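Local structure of metallo-beta-lactamase FIM-1 (Pseudomonas aeruginosa, 6V3Q) at residues A91-Q95 / Q96-T100; P208-G211 / R212-E216; F215-T218 / A219-E223. The protein probably catalyses the zinc-dependent hydrolysis of beta-lactam antibiotics to substituted beta-amino acids, contributing to antibiotic resistance. One frame throughout, in Å; residues are numbered along the deposited sequence.

Contact 1. Residues A91-Q95 / Q96-T100; sequences AALRQ and QGIVT
L93 and I98 meet across the end of helix 90-95, where a Schellman motif turns the chain toward strand 99-102. L93 CB lies 3.9 Å from I98 CG1, and the two side chains cross at a slant, an apolar contact that often accompanies this motif. The torsion at I98 (chi1 -43°) sets CG1 beside its own backbone N, which brings CG1 against L93 CB and L93 O. One step further, R94 and T100 meet nearly at right angles, with R94 CG 4.0 Å from T100 CG2.

Backbone bonds hold these side chains in place. The 6→1 bond of the Schellman motif runs from I98 N to L93 O (3.1 Å); its donor stands above the carbonyl plane, 39° out of it, and not on a lone pair. G97, with positive phi, makes the turn and adds the weak 5→2 bond from its N to R94 O (3.3 Å). Q96 N makes weak bonds to both A92 O and L93 O, so its bonding is divided.

Outside the turn, L93 packs on T59 and I63 of helix 56-68 and on A77 of strand 74-78, while I98 rests on I74 and A77. The turn lies on the beta-alpha-beta crossover that links the parallel neighbours 74-78 and 99-102 of the larger sheet. The polar ends beyond the R94-T100 contact are both directed to the loop ahead of strand 120-121: R94 NH1 bonds to P117 O, and T100 OG1 bonds to the backbone N of E119.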
loop_
_atom_site.group_PDB
_atom_site.type_symbol
_atom_site.label_atom_id
_atom_site.label_comp_id
_atom_site.label_asym_id
_atom_site.label_seq_id
_atom_site.Cartn_x
_atom_site.Cartn_y
_atom_site.Cartn_z
ATOM N N ALA A 91 17.687 -17.030 -0.416
ATOM C CA ALA A 91 19.133 -17.034 -0.616
ATOM C C ALA A 91 19.871 -16.539 0.623
ATOM O O ALA A 91 20.930 -17.070 0.976
ATOM C CB ALA A 91 19.497 -16.184 -1.833
ATOM N N ALA A 92 19.326 -15.523 1.298
ATOM C CA ALA A 92 19.965 -15.018 2.509
ATOM C C ALA A 92 19.984 -16.068 3.613
ATOM O O ALA A 92 20.918 -16.103 4.422
ATOM C CB ALA A 92 19.257 -13.751 2.988
ATOM N N LEU A 93 18.971 -16.935 3.655
ATOM C CA LEU A 93 18.951 -18.004 4.647
ATOM C C LEU A 93 19.978 -19.081 4.314
ATOM O O LEU A 93 20.757 -19.500 5.177
ATOM C CB LEU A 93 17.546 -18.601 4.740
ATOM C CG LEU A 93 16.424 -17.634 5.122
ATOM C CD1 LEU A 93 15.064 -18.278 4.910
ATOM C CD2 LEU A 93 16.573 -17.183 6.561
ATOM N N ARG A 94 20.002 -19.534 3.057
ATOM C CA ARG A 94 20.933 -20.587 2.665
ATOM C C ARG A 94 22.381 -20.114 2.731
ATOM O O ARG A 94 23.289 -20.931 2.924
ATOM C CB ARG A 94 20.588 -21.090 1.263
ATOM C CG ARG A 94 19.165 -21.618 1.145
ATOM C CD ARG A 94 18.894 -22.215 -0.229
ATOM N NE ARG A 94 19.663 -23.434 -0.462
ATOM C CZ ARG A 94 19.538 -24.202 -1.540
ATOM N NH1 ARG A 94 18.670 -23.878 -2.490
ATOM N NH2 ARG A 94 20.278 -25.295 -1.667
ATOM N N GLN A 95 22.615 -18.809 2.570
ATOM C CA GLN A 95 23.951 -18.265 2.789
ATOM C C GLN A 95 24.374 -18.419 4.243
ATOM O O GLN A 95 25.536 -18.728 4.531
ATOM C CB GLN A 95 23.990 -16.794 2.371
ATOM C CG GLN A 95 25.003 -15.950 3.136
ATOM C CD GLN A 95 24.963 -14.487 2.744
ATOM O OE1 GLN A 95 23.935 -13.977 2.295
ATOM N NE2 GLN A 95 26.088 -13.803 2.907
ATOM N N GLN A 96 23.442 -18.215 5.171
ATOM C CA GLN A 96 23.705 -18.312 6.601
ATOM C C GLN A 96 23.683 -19.747 7.116
ATOM O O GLN A 96 23.805 -19.953 8.328
ATOM C CB GLN A 96 22.688 -17.469 7.375
ATOM C CG GLN A 96 22.886 -15.969 7.230
ATOM C CD GLN A 96 24.035 -15.451 8.072
ATOM O OE1 GLN A 96 23.929 -15.355 9.294
ATOM N NE2 GLN A 96 25.140 -15.110 7.420
ATOM N N GLY A 97 23.522 -20.734 6.238
ATOM C CA GLY A 97 23.520 -22.119 6.660
ATOM C C GLY A 97 22.220 -22.610 7.254
ATOM O O GLY A 97 22.209 -23.656 7.911
ATOM N N ILE A 98 21.121 -21.887 7.047
ATOM C CA ILE A 98 19.833 -22.328 7.562
ATOM C C ILE A 98 19.365 -23.540 6.768
ATOM O O ILE A 98 19.552 -23.617 5.546
ATOM C CB ILE A 98 18.802 -21.186 7.490
ATOM C CG1 ILE A 98 19.422 -19.864 7.946
ATOM C CG2 ILE A 98 17.587 -21.511 8.340
ATOM C CD1 ILE A 98 19.896 -19.873 9.363
ATOM N N VAL A 99 18.764 -24.503 7.460
ATOM C CA VAL A 99 18.153 -25.652 6.800
ATOM C C VAL A 99 16.763 -25.238 6.333
ATOM O O VAL A 99 15.906 -24.884 7.149
ATOM C CB VAL A 99 18.086 -26.865 7.738
ATOM C CG1 VAL A 99 17.707 -28.115 6.957
ATOM C CG2 VAL A 99 19.413 -27.056 8.463
ATOM N N THR A 100 16.542 -25.265 5.021
ATOM C CA THR A 100 15.328 -24.729 4.423
ATOM C C THR A 100 14.485 -25.847 3.824
ATOM O O THR A 100 15.014 -26.776 3.206
ATOM C CB THR A 100 15.661 -23.692 3.349
ATOM O OG1 THR A 100 16.402 -24.316 2.293
ATOM C CG2 THR A 100 16.492 -22.567 3.945
#

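Contact 2. Residues P208-G211 / R212-E216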
loop_
_atom_site.group_PDB
_atom_site.type_symbol
_atom_site.label_atom_id
_atom_site.label_comp_id
_atom_site.label_asym_id
_atom_site.label_seq_id
_atom_site.Cartn_x
_atom_site.Cartn_y
_atom_site.Cartn_z
ATOM N N PRO A 208 -4.049 -8.253 10.483
ATOM C CA PRO A 208 -3.952 -8.786 11.844
ATOM C C PRO A 208 -4.436 -10.221 11.964
ATOM O O PRO A 208 -5.291 -10.689 11.210
ATOM C CB PRO A 208 -4.852 -7.840 12.648
ATOM C CG PRO A 208 -5.883 -7.407 11.664
ATOM C CD PRO A 208 -5.168 -7.305 10.340
ATOM N N MET A 209 -3.855 -10.918 12.938
ATOM C CA MET A 209 -4.357 -12.221 13.347
ATOM C C MET A 209 -5.786 -12.094 13.862
ATOM O O MET A 209 -6.139 -11.115 14.524
ATOM C CB MET A 209 -3.442 -12.806 14.427
ATOM C CG MET A 209 -4.035 -13.943 15.256
ATOM S SD MET A 209 -2.947 -14.455 16.606
ATOM C CE MET A 209 -2.786 -12.925 17.528
ATOM N N ALA A 210 -6.614 -13.080 13.539
ATOM C CA ALA A 210 -8.012 -13.084 13.960
ATOM C C ALA A 210 -8.387 -14.516 14.328
ATOM O O ALA A 210 -7.524 -15.359 14.589
ATOM C CB ALA A 210 -8.908 -12.487 12.865
ATOM N N GLY A 211 -9.689 -14.803 14.351
ATOM C CA GLY A 211 -10.197 -16.089 14.748
ATOM C C GLY A 211 -10.631 -16.946 13.577
ATOM O O GLY A 211 -10.257 -16.714 12.420
ATOM N N ARG A 212 -11.447 -17.959 13.885
ATOM C CA ARG A 212 -11.888 -18.917 12.879
ATOM C C ARG A 212 -12.872 -18.322 11.879
ATOM O O ARG A 212 -13.211 -18.997 10.901
ATOM C CB ARG A 212 -12.511 -20.140 13.557
ATOM C CG ARG A 212 -11.552 -20.900 14.460
ATOM C CD ARG A 212 -12.176 -22.172 15.016
ATOM N NE ARG A 212 -12.447 -23.165 13.978
ATOM C CZ ARG A 212 -11.533 -23.991 13.476
ATOM N NH1 ARG A 212 -10.277 -23.943 13.903
ATOM N NH2 ARG A 212 -11.872 -24.866 12.539
ATOM N N GLU A 213 -13.340 -17.090 12.092
ATOM C CA GLU A 213 -14.187 -16.439 11.096
ATOM C C GLU A 213 -13.439 -16.193 9.795
ATOM O O GLU A 213 -14.074 -16.041 8.747
ATOM C CB GLU A 213 -14.737 -15.118 11.638
ATOM C CG GLU A 213 -13.693 -14.039 11.876
ATOM C CD GLU A 213 -12.930 -14.236 13.171
ATOM O OE1 GLU A 213 -13.254 -15.181 13.922
ATOM O OE2 GLU A 213 -12.006 -13.441 13.443
ATOM N N LEU A 214 -12.103 -16.144 9.841
ATOM C CA LEU A 214 -11.315 -16.070 8.616
ATOM C C LEU A 214 -11.537 -17.290 7.733
ATOM O O LEU A 214 -11.466 -17.186 6.503
ATOM C CB LEU A 214 -9.829 -15.924 8.951
ATOM C CG LEU A 214 -9.381 -14.576 9.523
ATOM C CD1 LEU A 214 -7.866 -14.453 9.491
ATOM C CD2 LEU A 214 -10.032 -13.437 8.762
ATOM N N PHE A 215 -11.797 -18.450 8.339
ATOM C CA PHE A 215 -12.154 -19.631 7.560
ATOM C C PHE A 215 -13.480 -19.424 6.839
ATOM O O PHE A 215 -13.599 -19.696 5.639
ATOM C CB PHE A 215 -12.226 -20.858 8.470
ATOM C CG PHE A 215 -10.885 -21.355 8.931
ATOM C CD1 PHE A 215 -10.719 -21.861 10.211
ATOM C CD2 PHE A 215 -9.790 -21.324 8.082
ATOM C CE1 PHE A 215 -9.487 -22.319 10.637
ATOM C CE2 PHE A 215 -8.551 -21.785 8.505
ATOM C CZ PHE A 215 -8.404 -22.280 9.783
ATOM N N GLU A 216 -14.495 -18.951 7.566
ATOM C CA GLU A 216 -15.788 -18.675 6.949
ATOM C C GLU A 216 -15.652 -17.658 5.822
ATOM O O GLU A 216 -16.213 -17.841 4.735
ATOM C CB GLU A 216 -16.776 -18.172 8.001
ATOM C CG GLU A 216 -18.072 -17.640 7.413
ATOM C CD GLU A 216 -18.956 -16.986 8.454
ATOM O OE1 GLU A 216 -19.896 -16.262 8.065
ATOM O OE2 GLU A 216 -18.709 -17.193 9.660
#
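E213 folds back over G211 at the entrance to the C-terminal helix of the metallo-beta-lactamase fold. With chi1 at 67°, its CG is wedged between the backbone N and the carbonyl carbon, and a second bend at chi2 swings the carboxylate across the preceding glycine. G211 N reaches E213 OE2 at 2.8 Å from above the carboxylate plane, and the same oxygen lies 3.3 Å from A210 CB.

L214 approaches A210 from the helix, its CG 4.0 Å from A210 CB; it is buried against I166, S169 and P204. A backbone bond from L214 N to G211 O (3.2 Å) links the loop to the helix.

R212 departs in another direction, and its flat group is turned against the F215 ring: F215 CE1 lies 3.6 Å above one guanidinium face, offset toward the rim, whereas R212 NH1 sits at the ring's edge, in its plane. Three carbonyls fix the guanidinium and tie the approach to the helix to helix 185-195 and the residues after it: NH1 bonds to A199 O and F196 O, and NH2 to A193 O.

Contact 3. Residues F215-T218 / A219-E223; sequences FELT and AQLAE
E216 and Q220, one helical turn apart, present the flat groups of this contact, and their carboxylate and amide planes stand 81° apart. The aliphatic part of the glutamate does much of the touching: E216 CG is 3.6 Å from both OE1 and NE2 of Q220, which places the methylene over one flat side of the amide. The carboxylate oxygen E216 OE1 likewise lies 3.6 Å from both NE2 and OE1 of Q220, a packing contact rather than a hydrogen bond. Both chains run extended beyond CG and cross at a slant on the exposed flank of the helix.

On a neighbouring flank, L217 and L221 lie side by side and point the same way, their CD1 atoms 3.7 Å apart. With chi1 at 175°, L217 has CG opposite its backbone N, and this brings its branch to the L221 methyl; L221 also touches L174.

The buried flank carries F215, T218 and A222. T218 OG1 is engaged twice, by L214 O one turn earlier and by R167 N from a loop, which ties the helix to that loop; its side chain also packs on I166, W185 and V189. F215 packs on V189 and A193, and E223 OE1 forms a salt bridge with K186 NZ, so helix 185-195 is joined by both apolar and charged contacts.

Beneath the side chains run four successive backbone bonds, from A219 N to F215 O (2.9 Å) through to A222 N and T218 O. Such i to i+4 bonding, with one flank polar and another packed inward, is that of an amphipathic alpha-helix, here the C-terminal helix on the outside of the metallo-beta-lactamase alpha-beta/beta-alpha sandwich.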
loop_
_atom_site.group_PDB
_atom_site.type_symbol
_atom_site.label_atom_id
_atom_site.label_comp_id
_atom_site.label_asym_id
_atom_site.label_seq_id
_atom_site.Cartn_x
_atom_site.Cartn_y
_atom_site.Cartn_z
ATOM N N PHE A 215 -11.797 -18.450 8.339
ATOM C CA PHE A 215 -12.154 -19.631 7.560
ATOM C C PHE A 215 -13.480 -19.424 6.839
ATOM O O PHE A 215 -13.599 -19.696 5.639
ATOM C CB PHE A 215 -12.226 -20.858 8.470
ATOM C CG PHE A 215 -10.885 -21.355 8.931
ATOM C CD1 PHE A 215 -10.719 -21.861 10.211
ATOM C CD2 PHE A 215 -9.790 -21.324 8.082
ATOM C CE1 PHE A 215 -9.487 -22.319 10.637
ATOM C CE2 PHE A 215 -8.551 -21.785 8.505
ATOM C CZ PHE A 215 -8.404 -22.280 9.783
ATOM N N GLU A 216 -14.495 -18.951 7.566
ATOM C CA GLU A 216 -15.788 -18.675 6.949
ATOM C C GLU A 216 -15.652 -17.658 5.822
ATOM O O GLU A 216 -16.213 -17.841 4.735
ATOM C CB GLU A 216 -16.776 -18.172 8.001
ATOM C CG GLU A 216 -18.072 -17.640 7.413
ATOM C CD GLU A 216 -18.956 -16.986 8.454
ATOM O OE1 GLU A 216 -19.896 -16.262 8.065
ATOM O OE2 GLU A 216 -18.709 -17.193 9.660
ATOM N N LEU A 217 -14.901 -16.582 6.065
ATOM C CA LEU A 217 -14.758 -15.527 5.066
ATOM C C LEU A 217 -14.139 -16.063 3.780
ATOM O O LEU A 217 -14.649 -15.816 2.681
ATOM C CB LEU A 217 -13.919 -14.383 5.634
ATOM C CG LEU A 217 -13.566 -13.254 4.663
ATOM C CD1 LEU A 217 -14.834 -12.699 4.029
ATOM C CD2 LEU A 217 -12.775 -12.151 5.357
ATOM N N THR A 218 -13.034 -16.806 3.899
ATOM C CA THR A 218 -12.344 -17.302 2.712
ATOM C C THR A 218 -13.163 -18.371 2.002
ATOM O O THR A 218 -13.205 -18.409 0.766
ATOM C CB THR A 218 -10.969 -17.857 3.087
ATOM O OG1 THR A 218 -10.269 -16.903 3.894
ATOM C CG2 THR A 218 -10.155 -18.140 1.833
ATOM N N ALA A 219 -13.814 -19.252 2.765
ATOM C CA ALA A 219 -14.640 -20.296 2.166
ATOM C C ALA A 219 -15.750 -19.694 1.316
ATOM O O ALA A 219 -16.014 -20.148 0.197
ATOM C CB ALA A 219 -15.228 -21.188 3.259
ATOM N N GLN A 220 -16.403 -18.653 1.835
ATOM C CA GLN A 220 -17.534 -18.058 1.130
ATOM C C GLN A 220 -17.072 -17.223 -0.058
ATOM O O GLN A 220 -17.732 -17.207 -1.104
ATOM C CB GLN A 220 -18.366 -17.220 2.100
ATOM C CG GLN A 220 -19.112 -18.066 3.122
ATOM C CD GLN A 220 -19.726 -17.248 4.239
ATOM O OE1 GLN A 220 -19.357 -16.094 4.459
ATOM N NE2 GLN A 220 -20.669 -17.846 4.957
ATOM N N LEU A 221 -15.943 -16.522 0.083
ATOM C CA LEU A 221 -15.378 -15.789 -1.045
ATOM C C LEU A 221 -14.921 -16.733 -2.151
ATOM O O LEU A 221 -15.049 -16.407 -3.336
ATOM C CB LEU A 221 -14.212 -14.918 -0.574
ATOM C CG LEU A 221 -14.557 -13.565 0.053
ATOM C CD1 LEU A 221 -13.318 -12.884 0.628
ATOM C CD2 LEU A 221 -15.225 -12.675 -0.984
ATOM N N ALA A 222 -14.390 -17.902 -1.789
ATOM C CA ALA A 222 -13.951 -18.866 -2.794
ATOM C C ALA A 222 -15.134 -19.580 -3.437
ATOM O O ALA A 222 -15.116 -19.857 -4.641
ATOM C CB ALA A 222 -12.994 -19.882 -2.171
ATOM N N GLU A 223 -16.162 -19.895 -2.645
ATOM C CA GLU A 223 -17.368 -20.509 -3.191
ATOM C C GLU A 223 -18.013 -19.608 -4.236
ATOM O O GLU A 223 -18.364 -20.058 -5.334
ATOM C CB GLU A 223 -18.342 -20.810 -2.052
ATOM C CG GLU A 223 -19.711 -21.291 -2.485
ATOM C CD GLU A 223 -20.589 -21.654 -1.304
ATOM O OE1 GLU A 223 -20.054 -22.174 -0.304
ATOM O OE2 GLU A 223 -21.812 -21.409 -1.370
#

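Contacts 2 and 3 follow one another on helix 213-226, sharing F215 and E216, with centres 11 Å apart: contact 2 covers the approach to the helix and contact 3 its continuing turns. Contact 1, at the far end of another helix, lies on the opposite side of the chain's centre, its centre 32 Å from that of contact 2 and 35 Å from that of contact 3. Contact 3 comes nearest the active site: the T218 side chain is about 8 Å from that of the zinc ligand H145 and about 13 Å from the bound zinc. Contacts 1 and 2 lie away from it.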